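Local coordinates for protein WZI (Escherichia coli, PDB 2YNK) that acts as an outer-membrane lectin, a carbohydrate-binding beta-barrel that underpins assembly of the group 1 capsule, at residues A[16-22]-A[50-55]; A[152-156]-A[289-293]; A[214-218]-A[229-233]. The contacts are given in a common frame with arbitrary orientation. Residues are numbered along the deposited sequence.

Contact 1 of 3, residues A[16-22]-A[50-55]; sequences WLSDRGV and SEQVVL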
loop_
_atom_site.group_PDB
_atom_site.type_symbol
_atom_site.label_atom_id
_atom_site.label_comp_id
_atom_site.label_asym_id
_atom_site.label_seq_id
_atom_site.Cartn_x
_atom_site.Cartn_y
_atom_site.Cartn_z
ATOM N N TRP A 16 1.864 10.998 -10.643
ATOM C CA TRP A 16 1.544 11.934 -11.710
ATOM C C TRP A 16 2.831 12.490 -12.269
ATOM O O TRP A 16 3.080 12.428 -13.470
ATOM C CB TRP A 16 0.645 13.038 -11.149
ATOM C CG TRP A 16 0.013 13.975 -12.155
ATOM C CD1 TRP A 16 -1.243 13.872 -12.738
ATOM C CD2 TRP A 16 0.571 15.229 -12.681
ATOM N NE1 TRP A 16 -1.477 14.930 -13.582
ATOM C CE2 TRP A 16 -0.436 15.782 -13.584
ATOM C CE3 TRP A 16 1.760 15.917 -12.500
ATOM C CZ2 TRP A 16 -0.233 16.970 -14.274
ATOM C CZ3 TRP A 16 1.952 17.119 -13.194
ATOM C CH2 TRP A 16 0.980 17.628 -14.062
ATOM N N LEU A 17 3.680 13.000 -11.384
ATOM C CA LEU A 17 4.947 13.596 -11.781
ATOM C C LEU A 17 5.874 12.584 -12.463
ATOM O O LEU A 17 6.568 12.917 -13.432
ATOM C CB LEU A 17 5.634 14.217 -10.556
ATOM C CG LEU A 17 4.938 15.463 -9.998
ATOM C CD1 LEU A 17 5.254 15.646 -8.525
ATOM C CD2 LEU A 17 5.334 16.702 -10.796
ATOM N N SER A 18 5.870 11.349 -11.965
ATOM C CA SER A 18 6.787 10.316 -12.452
ATOM C C SER A 18 6.410 9.840 -13.846
ATOM O O SER A 18 7.270 9.690 -14.707
ATOM C CB SER A 18 6.832 9.130 -11.478
ATOM O OG SER A 18 7.360 7.961 -12.088
ATOM N N ASP A 19 5.123 9.611 -14.066
ATOM C CA ASP A 19 4.654 9.065 -15.336
ATOM C C ASP A 19 4.673 10.101 -16.452
ATOM O O ASP A 19 4.658 9.749 -17.620
ATOM C CB ASP A 19 3.246 8.488 -15.178
ATOM C CG ASP A 19 3.232 7.179 -14.406
ATOM O OD1 ASP A 19 4.212 6.877 -13.687
ATOM O OD2 ASP A 19 2.233 6.442 -14.525
ATOM N N ARG A 20 4.695 11.375 -16.081
ATOM C CA ARG A 20 4.851 12.463 -17.031
ATOM C C ARG A 20 6.315 12.804 -17.258
ATOM O O ARG A 20 6.609 13.745 -17.973
ATOM C CB ARG A 20 4.135 13.717 -16.528
ATOM C CG ARG A 20 2.623 13.594 -16.476
ATOM C CD ARG A 20 1.988 14.882 -15.980
ATOM N NE ARG A 20 2.197 15.983 -16.919
ATOM C CZ ARG A 20 1.503 16.176 -18.037
ATOM N NH1 ARG A 20 0.530 15.344 -18.385
ATOM N NH2 ARG A 20 1.788 17.215 -18.821
ATOM N N GLY A 21 7.231 12.069 -16.632
ATOM C CA GLY A 21 8.660 12.298 -16.820
ATOM C C GLY A 21 9.254 13.515 -16.121
ATOM O O GLY A 21 10.432 13.807 -16.300
ATOM N N VAL A 22 8.465 14.221 -15.321
ATOM C CA VAL A 22 8.962 15.375 -14.578
ATOM C C VAL A 22 9.917 14.983 -13.454
ATOM O O VAL A 22 10.757 15.784 -13.061
ATOM C CB VAL A 22 7.812 16.165 -13.950
ATOM C CG1 VAL A 22 8.348 17.349 -13.159
ATOM C CG2 VAL A 22 6.827 16.605 -15.024
ATOM N N SER A 50 0.705 23.422 -14.570
ATOM C CA SER A 50 0.117 22.298 -13.857
ATOM C C SER A 50 1.209 21.514 -13.145
ATOM O O SER A 50 1.024 21.089 -12.008
ATOM C CB SER A 50 -0.661 21.386 -14.809
ATOM O OG SER A 50 0.163 20.903 -15.854
ATOM N N GLU A 51 2.352 21.349 -13.801
ATOM C CA GLU A 51 3.453 20.577 -13.228
ATOM C C GLU A 51 4.141 21.262 -12.042
ATOM O O GLU A 51 4.671 20.588 -11.159
ATOM C CB GLU A 51 4.469 20.205 -14.313
ATOM C CG GLU A 51 3.889 19.265 -15.359
ATOM C CD GLU A 51 4.805 19.024 -16.539
ATOM O OE1 GLU A 51 5.638 19.904 -16.874
ATOM O OE2 GLU A 51 4.666 17.944 -17.151
ATOM N N GLN A 52 4.122 22.589 -12.009
ATOM C CA GLN A 52 4.732 23.322 -10.898
ATOM C C GLN A 52 3.805 23.255 -9.694
ATOM O O GLN A 52 4.260 23.131 -8.562
ATOM C CB GLN A 52 5.032 24.772 -11.289
ATOM C CG GLN A 52 5.667 24.905 -12.671
ATOM C CD GLN A 52 6.718 26.000 -12.767
ATOM O OE1 GLN A 52 6.621 26.902 -13.607
ATOM N NE2 GLN A 52 7.739 25.914 -11.917
ATOM N N VAL A 53 2.503 23.315 -9.955
ATOM C CA VAL A 53 1.485 23.150 -8.915
ATOM C C VAL A 53 1.634 21.808 -8.183
ATOM O O VAL A 53 1.691 21.763 -6.955
ATOM C CB VAL A 53 0.060 23.239 -9.509
ATOM C CG1 VAL A 53 -0.988 22.803 -8.491
ATOM C CG2 VAL A 53 -0.227 24.647 -10.005
ATOM N N VAL A 54 1.709 20.717 -8.934
ATOM C CA VAL A 54 1.895 19.412 -8.317
ATOM C C VAL A 54 3.215 19.378 -7.547
ATOM O O VAL A 54 3.223 19.031 -6.376
ATOM C CB VAL A 54 1.818 18.252 -9.335
ATOM C CG1 VAL A 54 2.118 16.930 -8.648
ATOM C CG2 VAL A 54 0.444 18.202 -9.996
ATOM N N LEU A 55 4.317 19.751 -8.194
ATOM C CA LEU A 55 5.633 19.803 -7.534
ATOM C C LEU A 55 5.616 20.471 -6.158
ATOM O O LEU A 55 6.169 19.940 -5.195
ATOM C CB LEU A 55 6.659 20.549 -8.411
ATOM C CG LEU A 55 7.450 19.724 -9.429
ATOM C CD1 LEU A 55 8.546 20.576 -10.051
ATOM C CD2 LEU A 55 8.040 18.469 -8.799
#
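The last turn of helix 8-19, with the residues that follow it, meets the start of helix 49-65. Ser50 touches the rim of the Trp16 indole, its OG lying 3.8 Å from CH2 of that ring. Glu51 does more. Its CG reaches the same ring edge, 3.6 Å from Trp16 CH2, and its carboxylate then turns to Arg20, where OE2 forms a salt bridge with Arg20 NE at 3.2 Å and a weak hydrogen bond with Arg20 NH2 at 3.4 Å. Glu51 OE1 is held by the backbone amides of Ser47 and Tyr48, so the carboxylate ties the residues just before its own helix to the residue just after the other. Val22 CG2 lies 3.3 Å from Glu51 OE2. Val22 is brought in by the Schellman motif that closes helix 8-19, in which Gly21 takes positive phi. One turn on, Val54 sits between Trp16 and Leu17: CG2 makes a CH-pi contact over the Trp16 six-membered ring, 3.8 Å from its centroid, while CG1 lies 3.4 Å from Leu17 CD1. Leu55 extends the apolar seam, with CD2 3.8 Å from Leu17 CD2. This helix pair rests against barrel strands. Trp16 packs on Ala322 and Asn324 of strand 322-331 and donates NE1 to His316 O. Arg20 NH1 bonds His315 O, and Asp19 forms a salt bridge with Lys276 of strand 268-278, so the end of helix 8-19 touches helix 49-65 as well as the barrel wall.

Contact 2 of 3, residues A[152-156]-A[289-293]; sequences WGPGY and FYGQM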
loop_
_atom_site.group_PDB
_atom_site.type_symbol
_atom_site.label_atom_id
_atom_site.label_comp_id
_atom_site.label_asym_id
_atom_site.label_seq_id
_atom_site.Cartn_x
_atom_site.Cartn_y
_atom_site.Cartn_z
ATOM N N TRP A 152 3.753 -3.439 -1.342
ATOM C CA TRP A 152 4.654 -4.087 -2.298
ATOM C C TRP A 152 4.036 -4.239 -3.668
ATOM O O TRP A 152 3.240 -5.158 -3.913
ATOM C CB TRP A 152 5.097 -5.434 -1.758
ATOM C CG TRP A 152 6.161 -5.331 -0.701
ATOM C CD1 TRP A 152 6.605 -4.193 -0.030
ATOM C CD2 TRP A 152 6.931 -6.428 -0.124
ATOM N NE1 TRP A 152 7.577 -4.510 0.877
ATOM C CE2 TRP A 152 7.827 -5.827 0.860
ATOM C CE3 TRP A 152 6.965 -7.797 -0.317
ATOM C CZ2 TRP A 152 8.713 -6.578 1.591
ATOM C CZ3 TRP A 152 7.866 -8.550 0.423
ATOM C CH2 TRP A 152 8.718 -7.956 1.357
ATOM N N GLY A 153 4.405 -3.327 -4.574
ATOM C CA GLY A 153 4.029 -3.436 -5.974
ATOM C C GLY A 153 3.370 -2.200 -6.538
ATOM O O GLY A 153 3.100 -1.252 -5.813
ATOM N N PRO A 154 3.087 -2.216 -7.845
ATOM C CA PRO A 154 2.626 -1.042 -8.566
ATOM C C PRO A 154 1.119 -0.855 -8.581
ATOM O O PRO A 154 0.628 0.128 -9.143
ATOM C CB PRO A 154 3.122 -1.310 -9.981
ATOM C CG PRO A 154 3.037 -2.792 -10.108
ATOM C CD PRO A 154 3.249 -3.374 -8.741
ATOM N N GLY A 155 0.388 -1.773 -7.962
ATOM C CA GLY A 155 -1.058 -1.714 -7.988
ATOM C C GLY A 155 -1.575 -0.583 -7.138
ATOM O O GLY A 155 -0.903 -0.149 -6.200
ATOM N N TYR A 156 -2.775 -0.113 -7.482
ATOM C CA TYR A 156 -3.463 0.921 -6.723
ATOM C C TYR A 156 -4.564 0.342 -5.840
ATOM O O TYR A 156 -4.899 0.910 -4.802
ATOM C CB TYR A 156 -4.038 1.978 -7.669
ATOM C CG TYR A 156 -2.984 2.917 -8.216
ATOM C CD1 TYR A 156 -2.480 3.944 -7.436
ATOM C CD2 TYR A 156 -2.474 2.757 -9.499
ATOM C CE1 TYR A 156 -1.508 4.807 -7.922
ATOM C CE2 TYR A 156 -1.506 3.614 -9.996
ATOM C CZ TYR A 156 -1.026 4.642 -9.202
ATOM O OH TYR A 156 -0.055 5.490 -9.668
ATOM N N PHE A 289 1.527 1.145 -17.981
ATOM C CA PHE A 289 0.836 -0.071 -17.625
ATOM C C PHE A 289 1.725 -0.919 -16.728
ATOM O O PHE A 289 2.958 -0.856 -16.814
ATOM C CB PHE A 289 0.315 -0.825 -18.857
ATOM C CG PHE A 289 1.382 -1.357 -19.773
ATOM C CD1 PHE A 289 1.925 -0.558 -20.775
ATOM C CD2 PHE A 289 1.802 -2.680 -19.678
ATOM C CE1 PHE A 289 2.893 -1.059 -21.643
ATOM C CE2 PHE A 289 2.766 -3.191 -20.545
ATOM C CZ PHE A 289 3.315 -2.380 -21.529
ATOM N N TYR A 290 1.077 -1.673 -15.841
ATOM C CA TYR A 290 1.764 -2.433 -14.816
ATOM C C TYR A 290 1.116 -3.798 -14.582
ATOM O O TYR A 290 -0.040 -4.024 -14.936
ATOM C CB TYR A 290 1.789 -1.632 -13.518
ATOM C CG TYR A 290 0.427 -1.141 -13.061
ATOM C CD1 TYR A 290 -0.428 -1.976 -12.337
ATOM C CD2 TYR A 290 -0.003 0.154 -13.344
ATOM C CE1 TYR A 290 -1.670 -1.541 -11.922
ATOM C CE2 TYR A 290 -1.248 0.600 -12.927
ATOM C CZ TYR A 290 -2.079 -0.256 -12.211
ATOM O OH TYR A 290 -3.319 0.163 -11.783
ATOM N N GLY A 291 1.881 -4.698 -13.969
ATOM C CA GLY A 291 1.423 -6.055 -13.667
ATOM C C GLY A 291 2.164 -6.685 -12.497
ATOM O O GLY A 291 3.291 -6.302 -12.179
ATOM N N GLN A 292 1.522 -7.653 -11.854
ATOM C CA GLN A 292 2.116 -8.351 -10.721
ATOM C C GLN A 292 1.647 -9.796 -10.714
ATOM O O GLN A 292 0.460 -10.069 -10.923
ATOM C CB GLN A 292 1.726 -7.660 -9.409
ATOM C CG GLN A 292 2.295 -8.310 -8.153
ATOM C CD GLN A 292 2.012 -7.508 -6.895
ATOM O OE1 GLN A 292 0.856 -7.222 -6.575
ATOM N NE2 GLN A 292 3.071 -7.138 -6.175
HETATM N N MSE A 293 2.578 -10.715 -10.481
HETATM C CA MSE A 293 2.259 -12.139 -10.471
HETATM C C MSE A 293 2.891 -12.784 -9.275
HETATM O O MSE A 293 4.081 -13.062 -9.282
HETATM C CB MSE A 293 2.762 -12.788 -11.757
HETATM C CG MSE A 293 2.346 -14.257 -11.855
HETATM SE SE MSE A 293 3.377 -15.155 -13.277
HETATM C CE MSE A 293 2.273 -16.770 -13.516
#
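Pro154 lies over the start of the Tyr290 side chain, its CB 3.8 Å from Tyr290 CB, and its carbonyl O sits over one face of the Tyr290 ring. Beyond it the Tyr290 OH reaches the edge of the Tyr156 ring, 3.6 Å from CD2 of that tyrosine, and hydrogen-bonds Glu328. At the other end of the contact, Gln292 NE2 donates to Trp152 O at 3.0 Å, with an N-H...O angle of 160°. This is a loop folded inward against barrel strand 287-295, an arrangement in which internal segments fill part of the lumen: Tyr290 and Gln292 point to the loop, and at Gly291 between them a side chain would point away from it. Gly153 passes close to the Gln292 amide, where a CB would clash with NE2 and would also be jammed against the carbonyl O of Trp152. Gln292 OE1 accepts from Leu160 N, and Tyr156 OH bonds Glu313 while its ring makes a cation-pi contact with Arg11 of helix 8-19.

Contact 3 of 3, residues A[214-218]-A[229-233]; sequences IGGRF and GASRI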
loop_
_atom_site.group_PDB
_atom_site.type_symbol
_atom_site.label_atom_id
_atom_site.label_comp_id
_atom_site.label_asym_id
_atom_site.label_seq_id
_atom_site.Cartn_x
_atom_site.Cartn_y
_atom_site.Cartn_z
ATOM N N ILE A 214 8.481 -13.079 7.611
ATOM C CA ILE A 214 9.811 -12.626 7.216
ATOM C C ILE A 214 9.816 -12.517 5.705
ATOM O O ILE A 214 9.281 -13.393 5.015
ATOM C CB ILE A 214 10.906 -13.587 7.713
ATOM C CG1 ILE A 214 10.899 -13.606 9.247
ATOM C CG2 ILE A 214 12.273 -13.163 7.196
ATOM C CD1 ILE A 214 11.306 -14.929 9.846
ATOM N N GLY A 215 10.385 -11.429 5.194
ATOM C CA GLY A 215 10.244 -11.126 3.774
ATOM C C GLY A 215 11.283 -10.210 3.168
ATOM O O GLY A 215 12.004 -9.483 3.864
ATOM N N GLY A 216 11.331 -10.240 1.845
ATOM C CA GLY A 216 12.334 -9.510 1.096
ATOM C C GLY A 216 11.760 -9.056 -0.223
ATOM O O GLY A 216 10.951 -9.759 -0.841
ATOM N N ARG A 217 12.171 -7.870 -0.646
ATOM C CA ARG A 217 11.737 -7.324 -1.913
ATOM C C ARG A 217 12.861 -6.530 -2.568
ATOM O O ARG A 217 13.606 -5.807 -1.896
ATOM C CB ARG A 217 10.521 -6.437 -1.711
ATOM C CG ARG A 217 10.200 -5.594 -2.933
ATOM C CD ARG A 217 8.870 -4.893 -2.808
ATOM N NE ARG A 217 8.577 -4.136 -4.018
ATOM C CZ ARG A 217 8.091 -4.659 -5.140
ATOM N NH1 ARG A 217 7.841 -5.968 -5.228
ATOM N NH2 ARG A 217 7.854 -3.869 -6.182
ATOM N N PHE A 218 12.956 -6.668 -3.883
ATOM C CA PHE A 218 13.998 -6.029 -4.670
ATOM C C PHE A 218 13.376 -5.441 -5.921
ATOM O O PHE A 218 12.520 -6.074 -6.546
ATOM C CB PHE A 218 15.061 -7.050 -5.065
ATOM C CG PHE A 218 16.217 -6.464 -5.824
ATOM C CD1 PHE A 218 17.329 -5.968 -5.153
ATOM C CD2 PHE A 218 16.207 -6.421 -7.218
ATOM C CE1 PHE A 218 18.398 -5.436 -5.855
ATOM C CE2 PHE A 218 17.274 -5.891 -7.920
ATOM C CZ PHE A 218 18.367 -5.394 -7.237
ATOM N N GLY A 229 10.253 -5.685 -10.467
ATOM C CA GLY A 229 10.238 -6.057 -9.059
ATOM C C GLY A 229 10.226 -7.557 -8.826
ATOM O O GLY A 229 9.666 -8.328 -9.611
ATOM N N ALA A 230 10.861 -7.957 -7.731
ATOM C CA ALA A 230 10.798 -9.316 -7.232
ATOM C C ALA A 230 10.534 -9.235 -5.726
ATOM O O ALA A 230 11.038 -8.333 -5.049
ATOM C CB ALA A 230 12.104 -10.040 -7.516
ATOM N N SER A 231 9.732 -10.153 -5.204
ATOM C CA SER A 231 9.491 -10.185 -3.768
ATOM C C SER A 231 9.114 -11.570 -3.262
ATOM O O SER A 231 8.474 -12.374 -3.968
ATOM C CB SER A 231 8.437 -9.150 -3.360
ATOM O OG SER A 231 7.384 -9.051 -4.299
ATOM N N ARG A 232 9.526 -11.831 -2.025
ATOM C CA ARG A 232 9.315 -13.111 -1.386
ATOM C C ARG A 232 8.905 -12.906 0.080
ATOM O O ARG A 232 9.401 -12.011 0.761
ATOM C CB ARG A 232 10.596 -13.933 -1.505
ATOM C CG ARG A 232 10.492 -15.382 -1.060
ATOM C CD ARG A 232 11.762 -16.134 -1.433
ATOM N NE ARG A 232 12.073 -17.227 -0.506
ATOM C CZ ARG A 232 11.515 -18.439 -0.527
ATOM N NH1 ARG A 232 10.578 -18.755 -1.423
ATOM N NH2 ARG A 232 11.895 -19.347 0.362
ATOM N N ILE A 233 7.979 -13.735 0.543
ATOM C CA ILE A 233 7.497 -13.720 1.926
ATOM C C ILE A 233 7.446 -15.146 2.440
ATOM O O ILE A 233 6.984 -16.039 1.727
ATOM C CB ILE A 233 6.072 -13.133 2.001
ATOM C CG1 ILE A 233 6.112 -11.629 2.243
ATOM C CG2 ILE A 233 5.269 -13.779 3.115
ATOM C CD1 ILE A 233 6.552 -11.248 3.638
#
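Strands 212-221 and 226-236 form an antiparallel beta hairpin, and in the part described their axes run 178° apart in direction with a closest approach of 4.6 Å. Two hydrogen-bonded pairs carry the backbone bonding. In the first, Gly216 N donates to Arg232 O and Arg232 N to Gly216 O, both at 2.8 Å; in the second, Phe218 N donates to Ala230 O and Ala230 N to Phe218 O, again at 2.8 Å, and all four bonds are nearly straight. In the non-hydrogen-bonded pairs, Gly215 with Ile233 and Arg217 with Ser231, the backbone groups point away from the partner strand: Gly215 and Arg217 form backbone hydrogen bonds with Ser198 and Gln196 of strand 193-201, and Ser231 with Gly272 of strand 268-278, where Gly229 likewise bonds the backbone of Asp274. CA-H...O contacts supplement the bonding, as where Ser231 CA lies 3.3 Å from Gly216 O. Gly215 lets Ile233 CD1 lie 3.7 Å from its CA; a CB there would clash. Among side chains, Arg217 NH1 gives Ser231 OG only a weak bond at 3.3 Å. Its guanidinium is met better outside the hairpin, by Thr29 at NE and by a salt bridge to Asp274 and a bond to Ser28 at NH2. Arg232, on the other face with Phe218 and Ala230, forms a salt bridge through NH1 with Glu298. The Phe218 side chain lies about 4 Å from a bound octane, consistent with a lipid-facing surface. The hairpin thus continues the closed barrel between strands 193-201 and 268-278, while the face carrying Arg217, Ser231 and Ile233 packs on Trp152 of strand 151-152.

Overall arrangement
Contacts 1 and 2 are buried, whereas contact 3, in the barrel wall, has one face turned inward and the other outward. Each uses a different chemistry: contact 1 joins helices through apolar side chains and a salt bridge, contact 2 sets a loop on a strand through side chains and a single hydrogen bond, and contact 3 relies on backbone pairing. Contacts 2 and 3 reach the same sheet, their centres about 14 Å apart, and touch directly, with Trp152 CG 3.5 Å from Arg217 CD. Contact 1 stands apart, its nearest atoms about 5 Å from contact 2, yet helix 8-19 links them, since Tyr156 packs on Asn12 and Ala15.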